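Side-chain contacts in DUF1611 domain-containing protein (Anabaena variabilis, PDB 2OBN), which is of unknown function but pairs a Rossmann-like domain with a P-loop NTPase-like domain, consistent with a role in nucleotide binding: residues S144-T149 against M218-G223; S184-T189 against M195-G200. The protein carries 2 engineered substitutions. One frame throughout, in Å; residues are numbered along the deposited sequence.

Contact 1: S144-T149 against M218-G223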
loop_
_atom_site.group_PDB
_atom_site.type_symbol
_atom_site.label_atom_id
_atom_site.label_comp_id
_atom_site.label_asym_id
_atom_site.label_seq_id
_atom_site.Cartn_x
_atom_site.Cartn_y
_atom_site.Cartn_z
ATOM N N SER B 144 -3.380 13.665 -4.141
ATOM C CA SER B 144 -4.280 14.184 -5.172
ATOM C C SER B 144 -3.599 14.418 -6.526
ATOM O O SER B 144 -4.151 15.125 -7.376
ATOM C CB SER B 144 -4.878 15.511 -4.687
ATOM O OG SER B 144 -3.870 16.507 -4.594
ATOM N N GLY B 145 -2.427 13.821 -6.736
ATOM C CA GLY B 145 -1.670 14.037 -7.967
ATOM C C GLY B 145 -1.059 15.438 -8.098
ATOM O O GLY B 145 -0.733 15.868 -9.211
ATOM N N ALA B 146 -0.866 16.126 -6.962
ATOM C CA ALA B 146 -0.343 17.507 -6.923
ATOM C C ALA B 146 1.062 17.671 -7.467
ATOM O O ALA B 146 1.427 18.776 -7.842
ATOM C CB ALA B 146 -0.386 18.058 -5.506
ATOM N N ALA B 147 1.844 16.588 -7.487
ATOM C CA ALA B 147 3.212 16.618 -7.985
ATOM C C ALA B 147 3.297 16.861 -9.492
ATOM O O ALA B 147 4.326 17.303 -9.969
ATOM C CB ALA B 147 3.918 15.326 -7.629
ATOM N N ARG B 148 2.218 16.581 -10.232
ATOM C CA ARG B 148 2.186 16.780 -11.678
ATOM C C ARG B 148 2.399 18.239 -12.042
ATOM O O ARG B 148 2.743 18.556 -13.177
ATOM C CB ARG B 148 0.832 16.344 -12.247
ATOM C CG ARG B 148 -0.266 17.346 -12.049
ATOM C CD ARG B 148 -1.626 16.774 -12.354
ATOM N NE ARG B 148 -2.636 17.826 -12.330
ATOM C CZ ARG B 148 -3.127 18.406 -11.228
ATOM N NH1 ARG B 148 -2.735 18.051 -10.002
ATOM N NH2 ARG B 148 -4.048 19.353 -11.352
ATOM N N THR B 149 2.104 19.106 -11.072
ATOM C CA THR B 149 2.235 20.554 -11.148
ATOM C C THR B 149 3.682 21.074 -11.048
ATOM O O THR B 149 3.943 22.241 -11.362
ATOM C CB THR B 149 1.515 21.141 -9.911
ATOM O OG1 THR B 149 0.186 20.626 -9.824
ATOM C CG2 THR B 149 1.429 22.585 -9.967
HETATM N N MSE B 218 6.604 14.337 0.351
HETATM C CA MSE B 218 8.053 14.501 0.237
HETATM C C MSE B 218 8.422 15.191 -1.073
HETATM O O MSE B 218 9.263 16.091 -1.104
HETATM C CB MSE B 218 8.744 13.132 0.324
HETATM C CG MSE B 218 10.264 13.178 0.260
HETATM SE SE MSE B 218 11.058 11.408 0.503
HETATM C CE MSE B 218 10.034 10.569 -0.852
ATOM N N VAL B 219 7.790 14.746 -2.151
ATOM C CA VAL B 219 8.024 15.292 -3.492
ATOM C C VAL B 219 7.610 16.768 -3.583
ATOM O O VAL B 219 8.283 17.560 -4.243
ATOM C CB VAL B 219 7.298 14.436 -4.556
ATOM C CG1 VAL B 219 7.243 15.131 -5.896
ATOM C CG2 VAL B 219 7.981 13.031 -4.667
HETATM N N MSE B 220 6.518 17.145 -2.932
HETATM C CA MSE B 220 6.106 18.562 -2.933
HETATM C C MSE B 220 7.028 19.432 -2.069
HETATM O O MSE B 220 7.139 20.628 -2.293
HETATM C CB MSE B 220 4.667 18.716 -2.443
HETATM C CG MSE B 220 3.623 18.074 -3.325
HETATM SE SE MSE B 220 3.545 18.865 -5.067
HETATM C CE MSE B 220 2.785 20.566 -4.625
ATOM N N ARG B 221 7.685 18.823 -1.089
ATOM C CA ARG B 221 8.572 19.530 -0.172
ATOM C C ARG B 221 9.846 20.062 -0.845
ATOM O O ARG B 221 10.330 21.125 -0.477
ATOM C CB ARG B 221 8.894 18.619 1.036
ATOM C CG ARG B 221 9.873 19.181 2.069
ATOM C CD ARG B 221 9.545 18.728 3.506
ATOM N NE ARG B 221 9.127 17.333 3.607
ATOM N N TYR B 222 10.357 19.351 -1.847
ATOM C CA TYR B 222 11.599 19.748 -2.531
ATOM C C TYR B 222 11.450 20.123 -4.002
ATOM O O TYR B 222 12.303 20.812 -4.534
ATOM C CB TYR B 222 12.636 18.614 -2.418
ATOM C CG TYR B 222 12.896 18.211 -0.984
ATOM C CD1 TYR B 222 13.703 18.996 -0.149
ATOM C CD2 TYR B 222 12.316 17.054 -0.453
ATOM C CE1 TYR B 222 13.923 18.637 1.188
ATOM C CE2 TYR B 222 12.538 16.679 0.866
ATOM C CZ TYR B 222 13.333 17.473 1.686
ATOM O OH TYR B 222 13.536 17.087 2.990
ATOM N N GLY B 223 10.363 19.693 -4.634
ATOM C CA GLY B 223 10.128 19.865 -6.073
ATOM C C GLY B 223 10.308 21.209 -6.737
ATOM O O GLY B 223 10.743 21.284 -7.884
#
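Ala-147 and Met-220 mark where the two backbones come closest, their CA atoms 6.1 Å apart: a short 3-10 turn, 146-149, lies against the C-terminal part of helix 208-222. Small alanine side chains suit the turn because they let the helix come this near. In Met-220, a selenomethionine, CG lies beside the backbone N (chi1 -64°), and further bends at chi2 and chi3 fold the chain over the turn, setting Met-220 SE 3.5 Å from Ala-146 O and 4.0 Å from Ala-146 CB. Met-220 SE also lies 3.7 Å from Ala-147 CA. Beside it, Val-219 CG1, anti to its backbone N, meets Ala-147 CB at 3.8 Å.

The turn is fastened from within. Gly-145 O accepts from Arg-148 N and Arg-148 NH1, which reach it from opposite faces of the carbonyl plane; the NH1 bond is nearly straight (168°). Thr-149 OG1 donates to Ala-146 O from above its plane at 3.0 Å. Glu-216, earlier on the helix, accepts from the backbone N of Ser-144 and Ala-146. Across the contact, cohesion comes from van der Waals packing, the selenium resting on a carbonyl as well as on alanine carbons, while polar bonds fix the turn's shape and tie its start to the helix.

Contact 2: S184-T189 against M195-G200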
loop_
_atom_site.group_PDB
_atom_site.type_symbol
_atom_site.label_atom_id
_atom_site.label_comp_id
_atom_site.label_asym_id
_atom_site.label_seq_id
_atom_site.Cartn_x
_atom_site.Cartn_y
_atom_site.Cartn_z
ATOM N N SER B 184 20.218 18.779 -8.357
ATOM C CA SER B 184 19.651 17.436 -8.216
ATOM C C SER B 184 19.412 17.045 -6.759
ATOM O O SER B 184 20.199 17.409 -5.871
ATOM C CB SER B 184 20.628 16.427 -8.857
ATOM O OG SER B 184 20.146 15.096 -8.815
ATOM N N LYS B 185 18.308 16.338 -6.513
ATOM C CA LYS B 185 18.011 15.821 -5.187
ATOM C C LYS B 185 17.576 14.356 -5.229
ATOM O O LYS B 185 16.742 13.971 -6.052
ATOM C CB LYS B 185 16.915 16.603 -4.482
ATOM C CG LYS B 185 17.092 16.477 -2.962
ATOM C CD LYS B 185 15.898 16.796 -2.153
ATOM C CE LYS B 185 16.287 16.987 -0.672
ATOM N NZ LYS B 185 17.308 16.048 -0.123
ATOM N N PHE B 186 18.152 13.560 -4.326
ATOM C CA PHE B 186 17.801 12.156 -4.154
ATOM C C PHE B 186 16.778 12.085 -3.014
ATOM O O PHE B 186 16.965 12.735 -1.993
ATOM C CB PHE B 186 19.047 11.331 -3.821
ATOM C CG PHE B 186 18.734 9.941 -3.326
ATOM C CD1 PHE B 186 18.423 8.930 -4.213
ATOM C CD2 PHE B 186 18.732 9.658 -1.959
ATOM C CE1 PHE B 186 18.099 7.650 -3.751
ATOM C CE2 PHE B 186 18.416 8.396 -1.496
ATOM C CZ PHE B 186 18.096 7.385 -2.401
ATOM N N LEU B 187 15.701 11.310 -3.201
ATOM C CA LEU B 187 14.633 11.145 -2.190
ATOM C C LEU B 187 14.513 9.699 -1.763
ATOM O O LEU B 187 14.273 8.824 -2.583
ATOM C CB LEU B 187 13.298 11.641 -2.731
ATOM C CG LEU B 187 13.253 13.137 -3.020
ATOM C CD1 LEU B 187 11.923 13.494 -3.636
ATOM C CD2 LEU B 187 13.493 13.935 -1.762
ATOM N N ALA B 188 14.694 9.461 -0.470
ATOM C CA ALA B 188 14.689 8.119 0.095
ATOM C C ALA B 188 13.275 7.660 0.389
ATOM O O ALA B 188 12.468 8.433 0.886
ATOM C CB ALA B 188 15.526 8.080 1.380
ATOM N N THR B 189 13.011 6.385 0.102
ATOM C CA THR B 189 11.695 5.781 0.257
ATOM C C THR B 189 11.708 4.429 1.039
ATOM O O THR B 189 10.681 3.731 1.103
ATOM C CB THR B 189 11.097 5.540 -1.117
ATOM O OG1 THR B 189 11.963 4.663 -1.845
ATOM C CG2 THR B 189 10.946 6.851 -1.875
HETATM N N MSE B 195 18.107 6.054 6.426
HETATM C CA MSE B 195 19.314 6.003 7.271
HETATM C C MSE B 195 20.505 6.695 6.618
HETATM O O MSE B 195 21.301 7.350 7.301
HETATM C CB MSE B 195 19.673 4.565 7.636
HETATM C CG MSE B 195 18.858 4.047 8.786
HETATM SE SE MSE B 195 19.233 2.219 9.235
HETATM C CE MSE B 195 17.942 1.344 8.176
ATOM N N LEU B 196 20.620 6.559 5.299
ATOM C CA LEU B 196 21.677 7.244 4.563
ATOM C C LEU B 196 21.490 8.752 4.508
ATOM O O LEU B 196 22.415 9.513 4.776
ATOM C CB LEU B 196 21.768 6.732 3.126
ATOM C CG LEU B 196 22.478 5.405 2.920
ATOM C CD1 LEU B 196 22.463 5.081 1.442
ATOM C CD2 LEU B 196 23.910 5.473 3.449
ATOM N N GLU B 197 20.295 9.175 4.116
ATOM C CA GLU B 197 20.013 10.593 3.954
ATOM C C GLU B 197 19.686 11.286 5.254
ATOM O O GLU B 197 19.857 12.497 5.361
ATOM C CB GLU B 197 18.866 10.792 2.964
ATOM C CG GLU B 197 19.226 10.380 1.549
ATOM C CD GLU B 197 20.343 11.240 0.959
ATOM O OE1 GLU B 197 20.289 12.479 1.111
ATOM O OE2 GLU B 197 21.266 10.674 0.343
ATOM N N GLY B 198 19.203 10.522 6.232
ATOM C CA GLY B 198 18.785 11.071 7.511
ATOM C C GLY B 198 17.372 11.621 7.429
ATOM O O GLY B 198 16.878 12.196 8.402
ATOM N N ASP B 199 16.717 11.454 6.277
ATOM C CA ASP B 199 15.354 11.932 6.081
ATOM C C ASP B 199 14.708 11.190 4.887
ATOM O O ASP B 199 15.382 10.489 4.130
ATOM C CB ASP B 199 15.361 13.450 5.843
ATOM C CG ASP B 199 14.065 14.137 6.293
ATOM O OD1 ASP B 199 12.990 13.486 6.359
ATOM O OD2 ASP B 199 14.133 15.352 6.591
ATOM N N GLY B 200 13.403 11.365 4.736
ATOM C CA GLY B 200 12.626 10.735 3.681
ATOM C C GLY B 200 11.493 9.971 4.318
ATOM O O GLY B 200 11.004 10.376 5.362
HETATM O O HOH W 1 15.234 11.669 1.516
#
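Phe-186 and Glu-197 carry the side-chain part of this contact, between an edge strand and the end of the short helix that follows it. Phe-186 holds CG anti to the backbone N (chi1 167°), which sends its ring from the strand to the helix. The methylene CG of Glu-197 meets the ring edge in its plane, 3.6 Å from Phe-186 CD2. The bend of Glu-197 at chi2 (-64°) tips the carboxylate out of the ring plane to one side, where Glu-197 OE2 approaches Phe-186 CD2 obliquely, at 3.6 Å, and the two planes stand 61° apart. A glutamate suits this exposed position, since its CG methylene meets the phenyl edge while its carboxylate stays toward the exposed side. Lys-185 NZ, 4.8 Å from Glu-197 OE1, is too far for a salt bridge but probably favours the carboxylate electrostatically. With an alanine in place of Phe-186, Glu-197 CG would probably lose its apolar partner and the carboxylate would be freer to turn.

Further along, Ala-188 points its CB toward segment 195-200, 3.7 Å from Asp-199 O, and a water accepts from Ala-188 N and donates to Asp-199 O. Gly-200 is required here: a CB would collide with Ala-188 O. Gly-200 N donates to Asp-199 OD1 at 2.7 Å, on the anti side of the carboxylate. Gly-198, with positive phi, turns the chain out of the helix.

Strand 184-187 borders the parallel sheet of the P-loop domain, bonded to strand 228-231. Phe-186 also packs on helix 166-179, whereas Leu-187 faces helix 208-222; Leu-196 reaches helix 24-32, between strands 10-13 and 37-41 of the other parallel sheet, so the contact lies near where the two sheet domains meet.

In the fold
Both contacts belong to the P-loop domain, and contact 2 is nested within the chain loop that contact 1 closes. Their centres lie about 16 Å apart, joined through helix 208-222: Met-218 SE sits 3.3 Å from Ala-188 O, and the Tyr-222 ring makes a cation-pi interaction with Lys-185. Contact 1 is centred about 21 Å from the chain centre, where the second subunit also packs on Ser-144 and Arg-148, yet none of its touching residues is exposed. Contact 2, about 9 Å from that centre, mixes buried and exposed ones. Contact 1 packs valine and (seleno)methionine side chains against alanines and a backbone carbonyl; contact 2 combines an aromatic edge, a carboxylate and a bridging water.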